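Side-chain contact in beta-porphyranase A (Bacteroides plebeius, PDB 4AW7), which hydrolyses the sulfated red-algal polysaccharide porphyran at its beta-1,4 linkages between D-galactose and L-galactose-6-sulfate, releasing mostly disaccharides: residues I191-A196 / N209-M214. Sequence-based numbering, arbitrary orientation.
With K (potassium ion), chain F.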
ATOM      1  N   ILE A 191      11.063  -5.889   7.790  1.00  8.05           N
ATOM      2  CA  ILE A 191      10.059  -4.834   7.734  1.00  7.78           C
ATOM      3  C   ILE A 191       9.221  -4.859   8.999  1.00  7.73           C
ATOM      4  O   ILE A 191       9.043  -5.927   9.605  1.00  8.00           O
ATOM      5  CB  ILE A 191       9.207  -4.948   6.455  1.00  7.75           C
ATOM      6  CG1 ILE A 191       8.532  -6.311   6.363  1.00  9.15           C
ATOM      7  CG2 ILE A 191      10.046  -4.660   5.216  1.00  9.64           C
ATOM      8  CD1 ILE A 191       7.440  -6.440   5.280  1.00  9.51           C
ATOM      9  N   GLY A 192       8.685  -3.716   9.380  1.00  7.53           N
ATOM     10  CA  GLY A 192       7.784  -3.668  10.527  1.00  7.85           C
ATOM     11  C   GLY A 192       7.034  -2.376  10.579  1.00  7.46           C
ATOM     12  O   GLY A 192       7.375  -1.425   9.877  1.00  7.77           O
ATOM     13  N   TYR A 193       6.005  -2.278  11.412  1.00  8.14           N
ATOM     14  CA  TYR A 193       5.569  -3.256  12.426  1.00  7.74           C
ATOM     15  C   TYR A 193       4.262  -3.962  12.112  1.00  7.66           C
ATOM     16  O   TYR A 193       3.635  -4.489  12.999  1.00  8.54           O
ATOM     17  CB  TYR A 193       5.523  -2.597  13.814  1.00  8.16           C
ATOM     18  CG  TYR A 193       4.501  -1.482  13.963  1.00  8.06           C
ATOM     19  CD1 TYR A 193       3.204  -1.729  14.387  1.00  7.75           C
ATOM     20  CD2 TYR A 193       4.846  -0.158  13.710  1.00  8.97           C
ATOM     21  CE1 TYR A 193       2.285  -0.702  14.526  1.00  8.19           C
ATOM     22  CE2 TYR A 193       3.930   0.845  13.850  1.00  9.53           C
ATOM     23  CZ  TYR A 193       2.656   0.581  14.236  1.00  9.65           C
ATOM     24  OH  TYR A 193       1.719   1.622  14.395  1.00 12.01           O
ATOM     25  N   ALA A 194       3.877  -3.997  10.848  1.00  7.70           N
ATOM     26  CA  ALA A 194       2.651  -4.653  10.424  1.00  7.19           C
ATOM     27  C   ALA A 194       1.463  -3.988  11.089  1.00  7.28           C
ATOM     28  O   ALA A 194       0.578  -4.649  11.653  1.00  8.79           O
ATOM     29  CB  ALA A 194       2.677  -6.185  10.703  1.00  7.89           C
ATOM     30  N   ALA A 195       1.400  -2.657  10.958  1.00  7.77           N
ATOM     31  CA  ALA A 195       0.457  -1.841  11.744  1.00  8.81           C
ATOM     32  C   ALA A 195      -0.994  -2.100  11.331  1.00  9.12           C
ATOM     33  O   ALA A 195      -1.389  -1.876  10.174  1.00 10.17           O
ATOM     34  CB  ALA A 195       0.800  -0.406  11.525  1.00 10.17           C
ATOM     35  N   ALA A 196      -1.802  -2.482  12.306  1.00 10.05           N
ATOM     36  CA  ALA A 196      -3.230  -2.751  12.074  1.00 12.77           C
ATOM     37  C   ALA A 196      -4.093  -1.576  12.037  1.00 14.47           C
ATOM     38  O   ALA A 196      -5.182  -1.615  11.465  1.00 17.13           O
ATOM     39  CB  ALA A 196      -3.769  -3.612  13.223  1.00 15.76           C
ATOM     40  N   ASN A 209       2.928   9.434  17.966  1.00  8.87           N
ATOM     41  CA  ASN A 209       4.118   9.568  18.765  1.00  9.90           C
ATOM     42  C   ASN A 209       4.497   8.305  19.495  1.00  9.75           C
ATOM     43  O   ASN A 209       5.699   7.979  19.598  1.00 11.65           O
ATOM     44  CB  ASN A 209       3.976  10.691  19.807  1.00 11.05           C
ATOM     45  CG  ASN A 209       4.018  12.075  19.222  1.00 12.93           C
ATOM     46  OD1 ASN A 209       4.549  12.295  18.140  1.00 13.33           O
ATOM     47  ND2 ASN A 209       3.465  13.046  19.964  1.00 15.93           N
ATOM     48  N   THR A 210       3.508   7.552  19.957  1.00  9.21           N
ATOM     49  CA  THR A 210       3.761   6.422  20.833  1.00  9.81           C
ATOM     50  C   THR A 210       3.723   5.059  20.139  1.00  9.99           C
ATOM     51  O   THR A 210       4.101   4.060  20.734  1.00 11.08           O
ATOM     52  CB  THR A 210       2.773   6.446  22.026  1.00 10.26           C
ATOM     53  OG1 THR A 210       1.424   6.397  21.535  1.00 10.46           O
ATOM     54  CG2 THR A 210       2.983   7.675  22.895  1.00 11.82           C
ATOM     55  N   ARG A 211       3.302   5.037  18.857  1.00  9.48           N
ATOM     56  CA  ARG A 211       3.274   3.812  18.074  1.00  9.79           C
ATOM     57  C   ARG A 211       4.301   3.934  16.948  1.00  9.45           C
ATOM     58  O   ARG A 211       5.442   3.558  17.137  1.00  9.58           O
ATOM     59  CB  ARG A 211       1.836   3.468  17.620  1.00  9.80           C
ATOM     60  CG  ARG A 211       0.991   2.744  18.653  1.00 10.08           C
ATOM     61  CD  ARG A 211       0.584   3.583  19.840  1.00 10.92           C
ATOM     62  NE  ARG A 211      -0.407   2.877  20.649  1.00 10.72           N
ATOM     63  CZ  ARG A 211      -0.903   3.327  21.788  1.00 12.23           C
ATOM     64  NH1 ARG A 211      -0.469   4.446  22.317  1.00 13.53           N
ATOM     65  NH2 ARG A 211      -1.867   2.663  22.379  1.00 13.11           N
ATOM     66  N   MET A 212       3.924   4.470  15.785  1.00  8.33           N
ATOM     67  CA  MET A 212       4.838   4.442  14.655  1.00  8.36           C
ATOM     68  C   MET A 212       6.067   5.311  14.842  1.00  8.22           C
ATOM     69  O   MET A 212       7.144   4.903  14.426  1.00  9.46           O
ATOM     70  CB  MET A 212       4.102   4.764  13.344  1.00  8.58           C
ATOM     71  CG  MET A 212       4.971   4.794  12.116  1.00  9.34           C
ATOM     72  SD  MET A 212       5.812   3.237  11.676  1.00  9.71           S
ATOM     73  CE  MET A 212       4.528   2.382  10.703  1.00  9.39           C
ATOM     74  N   LYS A 213       5.951   6.495  15.423  1.00  8.92           N
ATOM     75  CA  LYS A 213       7.169   7.296  15.664  1.00  9.76           C
ATOM     76  C   LYS A 213       8.125   6.545  16.559  1.00  9.79           C
ATOM     77  O   LYS A 213       9.335   6.484  16.286  1.00  9.84           O
ATOM     78  CB  LYS A 213       6.837   8.637  16.283  1.00 10.36           C
ATOM     79  CG  LYS A 213       8.025   9.552  16.318  1.00 13.73           C
ATOM     80  CD  LYS A 213       7.753  10.889  17.044  1.00 16.02           C
ATOM     81  CE  LYS A 213       9.002  11.706  17.250  1.00 22.24           C
ATOM     82  NZ  LYS A 213       9.818  11.105  18.314  1.00 22.98           N
ATOM     83  N   MET A 214       7.580   5.951  17.629  1.00  9.46           N
ATOM     84  CA  MET A 214       8.400   5.198  18.555  1.00 10.32           C
ATOM     85  C   MET A 214       9.072   4.022  17.856  1.00  9.84           C
ATOM     86  O   MET A 214      10.262   3.769  18.060  1.00 10.45           O
ATOM     87  CB  MET A 214       7.550   4.753  19.743  1.00 10.55           C
ATOM     88  CG  MET A 214       8.322   3.995  20.839  1.00 12.21           C
ATOM     89  SD  MET A 214       8.455   2.236  20.588  1.00 13.35           S
ATOM     90  CE  MET A 214       6.794   1.724  21.106  1.00 14.99           C
TER
HETATM   91  K     K F1616      -0.962   0.634  14.535  0.50 23.32           K
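The Tyr193 ring meets Met212 along the side formed by CD2 and CE2, and the rings of Phe148 and Phe215 also meet it. Met212 CB lies at the ring edge, in plane, and SD stays near the edge too, 5.0 Å from the Tyr193 centroid and 75° off the normal, which identifies a Met-aromatic contact. The terminal methyl is placed obliquely, with CE 3.6 Å from Tyr193 CE2. Met212 reaches this position with CG opposite the backbone N (chi1 179°), after which bends at chi2 and chi3 bring SD to the CE2-CD2 edge and turn the methyl obliquely to the ring. Beyond the ring, Arg211 contributes its CB, 3.7 Å from Tyr193 OH, while its guanidinium leads away and NH1 donates to Thr210 OG1 (2.8 Å), the acceptor lying in the guanidinium plane. The phenolic oxygen is a potassium ligand, Tyr193 OH to ion 2.9 Å. Tyr193 follows a cis peptide near the end of strand 189-195; its side chain is about 7 Å from that of Glu146, the inferred proton donor. Strand 189-195, the loop after it (Tyr197 O) and helix 206-210 (Tyr207 OH) thus supply a potassium site beside the catalytic cleft, consistent with the (beta/alpha)8 barrel of the catalytic domain.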